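PDB 5IM3: ribonucleoside-diphosphate reductase from Pseudomonas aeruginosa, which catalyses the reduction of ribonucleoside diphosphates to deoxyribonucleotides, so probably supplying the precursors of DNA synthesis, and is allosterically regulated through an ATP cone that binds dATP. Local coordinates for residues A621-T626 and M689-Y694; Y695-S700 and A751-R756. All blocks are in the same frame, centred on the assembly; numbering follows the deposited sequence.

Contact 1: residues A621-T626 and M689-Y694; sequences AKLEKT and MEAISY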
loop_
_atom_site.group_PDB
_atom_site.type_symbol
_atom_site.label_atom_id
_atom_site.label_comp_id
_atom_site.label_asym_id
_atom_site.label_seq_id
_atom_site.Cartn_x
_atom_site.Cartn_y
_atom_site.Cartn_z
ATOM N N ALA A 621 18.898 38.527 41.760
ATOM C CA ALA A 621 19.393 38.512 43.134
ATOM C C ALA A 621 18.899 37.284 43.892
ATOM O O ALA A 621 19.688 36.578 44.532
ATOM C CB ALA A 621 18.969 39.793 43.854
ATOM N N LYS A 622 17.591 37.017 43.838
ATOM C CA LYS A 622 17.044 35.869 44.553
ATOM C C LYS A 622 17.599 34.562 44.008
ATOM O O LYS A 622 17.686 33.568 44.739
ATOM C CB LYS A 622 15.517 35.877 44.462
ATOM C CG LYS A 622 14.835 34.788 45.278
ATOM C CD LYS A 622 13.324 34.812 45.102
ATOM C CE LYS A 622 12.653 33.736 45.942
ATOM N NZ LYS A 622 11.183 33.678 45.716
ATOM N N LEU A 623 17.986 34.548 42.731
ATOM C CA LEU A 623 18.493 33.328 42.116
ATOM C C LEU A 623 19.822 32.910 42.733
ATOM O O LEU A 623 20.058 31.719 42.965
ATOM C CB LEU A 623 18.640 33.540 40.611
ATOM C CG LEU A 623 19.023 32.327 39.763
ATOM C CD1 LEU A 623 17.951 31.247 39.825
ATOM C CD2 LEU A 623 19.258 32.777 38.331
ATOM N N GLU A 624 20.703 33.875 43.008
ATOM C CA GLU A 624 21.993 33.547 43.605
ATOM C C GLU A 624 21.816 32.883 44.966
ATOM O O GLU A 624 22.476 31.881 45.265
ATOM C CB GLU A 624 22.849 34.808 43.727
ATOM C CG GLU A 624 24.159 34.594 44.476
ATOM C CD GLU A 624 25.078 35.795 44.412
ATOM O OE1 GLU A 624 24.652 36.850 43.895
ATOM O OE2 GLU A 624 26.231 35.683 44.878
ATOM N N LYS A 625 20.926 33.426 45.800
ATOM C CA LYS A 625 20.717 32.864 47.132
ATOM C C LYS A 625 20.227 31.424 47.058
ATOM O O LYS A 625 20.680 30.566 47.825
ATOM C CB LYS A 625 19.728 33.728 47.909
ATOM C CG LYS A 625 20.267 35.106 48.244
ATOM C CD LYS A 625 19.249 36.180 47.932
ATOM C CE LYS A 625 19.793 37.563 48.224
ATOM N NZ LYS A 625 18.806 38.615 47.864
ATOM N N THR A 626 19.300 31.135 46.144
ATOM C CA THR A 626 18.772 29.780 46.039
ATOM C C THR A 626 19.820 28.818 45.485
ATOM O O THR A 626 19.924 27.676 45.945
ATOM C CB THR A 626 17.523 29.775 45.162
ATOM O OG1 THR A 626 17.850 30.312 43.876
ATOM C CG2 THR A 626 16.417 30.615 45.802
ATOM N N MET A 689 20.551 30.468 31.832
ATOM C CA MET A 689 21.543 29.446 32.149
ATOM C C MET A 689 22.885 30.071 32.499
ATOM O O MET A 689 23.583 29.589 33.399
ATOM C CB MET A 689 21.698 28.476 30.978
ATOM C CG MET A 689 21.030 27.133 31.210
ATOM S SD MET A 689 21.608 26.332 32.717
ATOM C CE MET A 689 20.045 25.906 33.477
ATOM N N GLU A 690 23.268 31.139 31.796
ATOM C CA GLU A 690 24.512 31.828 32.117
ATOM C C GLU A 690 24.483 32.374 33.539
ATOM O O GLU A 690 25.500 32.352 34.242
ATOM C CB GLU A 690 24.757 32.955 31.114
ATOM C CG GLU A 690 26.081 33.678 31.306
ATOM C CD GLU A 690 26.231 34.885 30.396
ATOM O OE1 GLU A 690 25.258 35.231 29.692
ATOM O OE2 GLU A 690 27.324 35.492 30.390
ATOM N N ALA A 691 23.325 32.872 33.980
ATOM C CA ALA A 691 23.213 33.402 35.335
ATOM C C ALA A 691 23.304 32.284 36.368
ATOM O O ALA A 691 24.100 32.359 37.312
ATOM C CB ALA A 691 21.904 34.175 35.488
ATOM N N ILE A 692 22.491 31.236 36.209
ATOM C CA ILE A 692 22.559 30.098 37.122
ATOM C C ILE A 692 23.967 29.518 37.138
ATOM O O ILE A 692 24.504 29.180 38.199
ATOM C CB ILE A 692 21.511 29.038 36.730
ATOM C CG1 ILE A 692 20.102 29.624 36.844
ATOM C CG2 ILE A 692 21.641 27.798 37.611
ATOM C CD1 ILE A 692 19.005 28.714 36.336
ATOM N N SER A 693 24.588 29.404 35.963
ATOM C CA SER A 693 25.923 28.817 35.878
ATOM C C SER A 693 26.930 29.615 36.693
ATOM O O SER A 693 27.729 29.047 37.447
ATOM C CB SER A 693 26.364 28.744 34.420
ATOM O OG SER A 693 27.754 28.508 34.339
ATOM N N TYR A 694 26.918 30.940 36.534
ATOM C CA TYR A 694 27.818 31.793 37.301
ATOM C C TYR A 694 27.650 31.552 38.796
ATOM O O TYR A 694 28.628 31.335 39.519
ATOM C CB TYR A 694 27.552 33.258 36.951
ATOM C CG TYR A 694 28.566 34.234 37.499
ATOM C CD1 TYR A 694 28.467 34.711 38.798
ATOM C CD2 TYR A 694 29.616 34.690 36.711
ATOM C CE1 TYR A 694 29.386 35.608 39.301
ATOM C CE2 TYR A 694 30.541 35.591 37.206
ATOM C CZ TYR A 694 30.422 36.043 38.501
ATOM O OH TYR A 694 31.340 36.938 38.998
#

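Contact 2: residues Y695-S700 and A751-R756; sequences YAIQAS and APLRER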
loop_
_atom_site.group_PDB
_atom_site.type_symbol
_atom_site.label_atom_id
_atom_site.label_comp_id
_atom_site.label_asym_id
_atom_site.label_seq_id
_atom_site.Cartn_x
_atom_site.Cartn_y
_atom_site.Cartn_z
ATOM N N TYR A 695 26.403 31.572 39.272
ATOM C CA TYR A 695 26.143 31.396 40.697
ATOM C C TYR A 695 26.498 29.989 41.161
ATOM O O TYR A 695 27.078 29.813 42.238
ATOM C CB TYR A 695 24.678 31.714 40.990
ATOM C CG TYR A 695 24.317 33.142 40.666
ATOM C CD1 TYR A 695 25.186 34.177 40.986
ATOM C CD2 TYR A 695 23.123 33.457 40.027
ATOM C CE1 TYR A 695 24.881 35.476 40.697
ATOM C CE2 TYR A 695 22.810 34.765 39.732
ATOM C CZ TYR A 695 23.707 35.761 40.075
ATOM O OH TYR A 695 23.423 37.057 39.793
ATOM N N ALA A 696 26.158 28.975 40.367
ATOM C CA ALA A 696 26.490 27.607 40.746
ATOM C C ALA A 696 27.999 27.428 40.855
ATOM O O ALA A 696 28.505 26.879 41.841
ATOM C CB ALA A 696 25.893 26.625 39.736
ATOM N N ILE A 697 28.740 27.904 39.854
ATOM C CA ILE A 697 30.194 27.816 39.911
ATOM C C ILE A 697 30.722 28.623 41.090
ATOM O O ILE A 697 31.610 28.170 41.823
ATOM C CB ILE A 697 30.805 28.276 38.573
ATOM C CG1 ILE A 697 30.439 27.278 37.465
ATOM C CG2 ILE A 697 32.328 28.420 38.693
ATOM C CD1 ILE A 697 30.893 27.681 36.077
ATOM N N GLN A 698 30.180 29.826 41.298
ATOM C CA GLN A 698 30.613 30.644 42.427
ATOM C C GLN A 698 30.323 29.953 43.754
ATOM O O GLN A 698 31.129 30.028 44.690
ATOM C CB GLN A 698 29.929 32.010 42.375
ATOM C CG GLN A 698 30.394 32.968 43.453
ATOM C CD GLN A 698 29.692 34.307 43.389
ATOM O OE1 GLN A 698 28.477 34.375 43.202
ATOM N NE2 GLN A 698 30.455 35.383 43.536
ATOM N N ALA A 699 29.176 29.275 43.854
ATOM C CA ALA A 699 28.840 28.557 45.081
ATOM C C ALA A 699 29.826 27.427 45.345
ATOM O O ALA A 699 30.208 27.181 46.496
ATOM C CB ALA A 699 27.416 28.009 44.999
ATOM N N SER A 700 30.246 26.721 44.295
ATOM C CA SER A 700 31.207 25.642 44.479
ATOM C C SER A 700 32.536 26.171 45.008
ATOM O O SER A 700 33.214 25.482 45.777
ATOM C CB SER A 700 31.408 24.889 43.161
ATOM O OG SER A 700 31.845 23.561 43.390
ATOM N N ALA A 751 35.839 36.886 33.724
ATOM C CA ALA A 751 37.265 36.920 34.034
ATOM C C ALA A 751 37.545 36.850 35.528
ATOM O O ALA A 751 38.441 36.084 35.923
ATOM C CB ALA A 751 37.897 38.172 33.413
ATOM N N PRO A 752 36.847 37.587 36.400
ATOM C CA PRO A 752 37.137 37.455 37.837
ATOM C C PRO A 752 36.812 36.080 38.387
ATOM O O PRO A 752 37.553 35.566 39.236
ATOM C CB PRO A 752 36.260 38.543 38.475
ATOM C CG PRO A 752 35.947 39.492 37.366
ATOM C CD PRO A 752 35.849 38.639 36.142
ATOM N N LEU A 753 35.715 35.467 37.937
ATOM C CA LEU A 753 35.376 34.129 38.408
ATOM C C LEU A 753 36.309 33.078 37.818
ATOM O O LEU A 753 36.620 32.084 38.485
ATOM C CB LEU A 753 33.922 33.805 38.065
ATOM C CG LEU A 753 33.377 32.495 38.640
ATOM C CD1 LEU A 753 33.425 32.505 40.163
ATOM C CD2 LEU A 753 31.957 32.245 38.150
ATOM N N ARG A 754 36.766 33.276 36.579
ATOM C CA ARG A 754 37.749 32.372 35.994
ATOM C C ARG A 754 39.050 32.358 36.787
ATOM O O ARG A 754 39.822 31.401 36.672
ATOM C CB ARG A 754 38.024 32.767 34.539
ATOM C CG ARG A 754 39.005 31.849 33.810
ATOM C CD ARG A 754 39.199 32.264 32.358
ATOM N NE ARG A 754 38.018 31.985 31.542
ATOM C CZ ARG A 754 37.074 32.874 31.243
ATOM N NH1 ARG A 754 37.154 34.123 31.683
ATOM N NH2 ARG A 754 36.040 32.512 30.495
ATOM N N GLU A 755 39.305 33.393 37.591
ATOM C CA GLU A 755 40.507 33.420 38.416
ATOM C C GLU A 755 40.298 32.649 39.714
ATOM O O GLU A 755 41.139 31.829 40.099
ATOM C CB GLU A 755 40.907 34.866 38.710
ATOM C CG GLU A 755 42.273 35.018 39.363
ATOM C CD GLU A 755 42.561 36.445 39.785
ATOM O OE1 GLU A 755 41.601 37.172 40.120
ATOM O OE2 GLU A 755 43.745 36.841 39.779
ATOM N N ARG A 756 39.178 32.897 40.402
ATOM C CA ARG A 756 38.939 32.236 41.683
ATOM C C ARG A 756 38.764 30.734 41.520
ATOM O O ARG A 756 39.092 29.973 42.437
ATOM C CB ARG A 756 37.712 32.830 42.375
ATOM C CG ARG A 756 37.334 32.099 43.668
ATOM C CD ARG A 756 36.753 33.035 44.719
ATOM N NE ARG A 756 35.304 33.191 44.604
ATOM C CZ ARG A 756 34.413 32.738 45.484
ATOM N NH1 ARG A 756 34.790 32.084 46.576
ATOM N NH2 ARG A 756 33.123 32.951 45.272
#

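Contact 1: residues A621-T626 and M689-Y694
The carbonyl oxygen of Leu623, whose side chain meets Ala691 and Ile692, accepts a hydrogen bond from Thr626 OG1 one helical turn on, at 2.8 Å between OG1 and O. The hydroxyl approaches from well off the C=O direction, at 113° at the oxygen and standing 34° out of the plane of the carbonyl group, as suits a side chain folded back on its own helix; Thr626 OG1 is also hydrogen-bonded to His612 NE2. These polar bonds lie beside a wholly apolar seam between two helices that flank the ten-stranded alpha-beta barrel of ribonucleotide reductase. Helix 620-640 lies in the connection between the parallel neighbouring strands 600-608 and 659-663, and helix 679-707 follows the second of them, with Ile692 also resting on Ile662 of that strand. On helix 679-707, Glu690 is hydrogen-bonded to Thr747 and Trp750.

The two backbones stay fairly close, with the CA atoms of Leu623 and Ile692 7.2 Å apart. Leu623 points at helix 679-707, and because its CG stands anti to the backbone N (chi1 -174°) the forked end is carried into the interface. Ile692 offers one branch, CG1, across which the leucine lies at about a right angle. CG1 of Ile692 is approached by both methyls, 3.6 Å from Leu623 CD2 and 4.0 Å from Leu623 CD1, so the fork sits over a methylene. All three touching residues are buried, and no hydrogen bond crosses between them. The same Leu623 CD2 that presses on the isoleucine also reaches the preceding residue, lying 4.1 Å from Ala691 CB.

Contact 2: residues Y695-S700 and A751-R756
Gln698 and Leu753 bring their CA atoms to 7.1 Å where two helical segments run in the same general direction, their axes 10.5 Å apart at closest approach and inclined at 32°. Across that spacing Leu753 reaches with a divided tip. Its CG is anti to the backbone N (chi1 -173°), and the two methyls part over neighbouring residues: Leu753 CD2 lies 3.9 Å from Ile697 CG2, while Leu753 CD1 settles on the backbone side of the glutamine, 4.1 Å from Gln698 CA.

Both helices belong to the barrel domain, where the short helix 751-757 packs against the long helix 679-707, farther from the centre of the chain than that helix's seam with 620-640. A turn after Leu753, Arg756 adds a partly exposed, charged margin. Its chain bends at its second and third torsions, and the guanidinium meets Gln698 edge-on: NH2 of Arg756 is 3.3 Å from Gln698 CG, which lies near the guanidinium plane. That contact is packing alone. The charge is answered farther along helix 679-707, by salt bridges from NH2 to Asp702 and from NH1 to Asp705, and these two carboxylates would limit rotation of the planar group, with its NH2 edge against Gln698 CG.

The two contacts come in series along the chain: both segments of contact 1 precede those of contact 2, and their centres are 12 Å apart. Both use helix 679-707, in consecutive stretches of that helix: residues 689-694 pack against helix 620-640, and residues 695-700 against helix 751-757. They also touch directly. Tyr694 CD2 of contact 1 lies 3.7 Å from Leu753 CD2 of contact 2, and Glu624 OE1 is 3.5 Å from Tyr695 CE1. One long helix of the barrel domain therefore packs against an earlier and a later helix of the sequence, and the two interfaces meet. Both lie away from the dATP sites and are packing within the barrel domain.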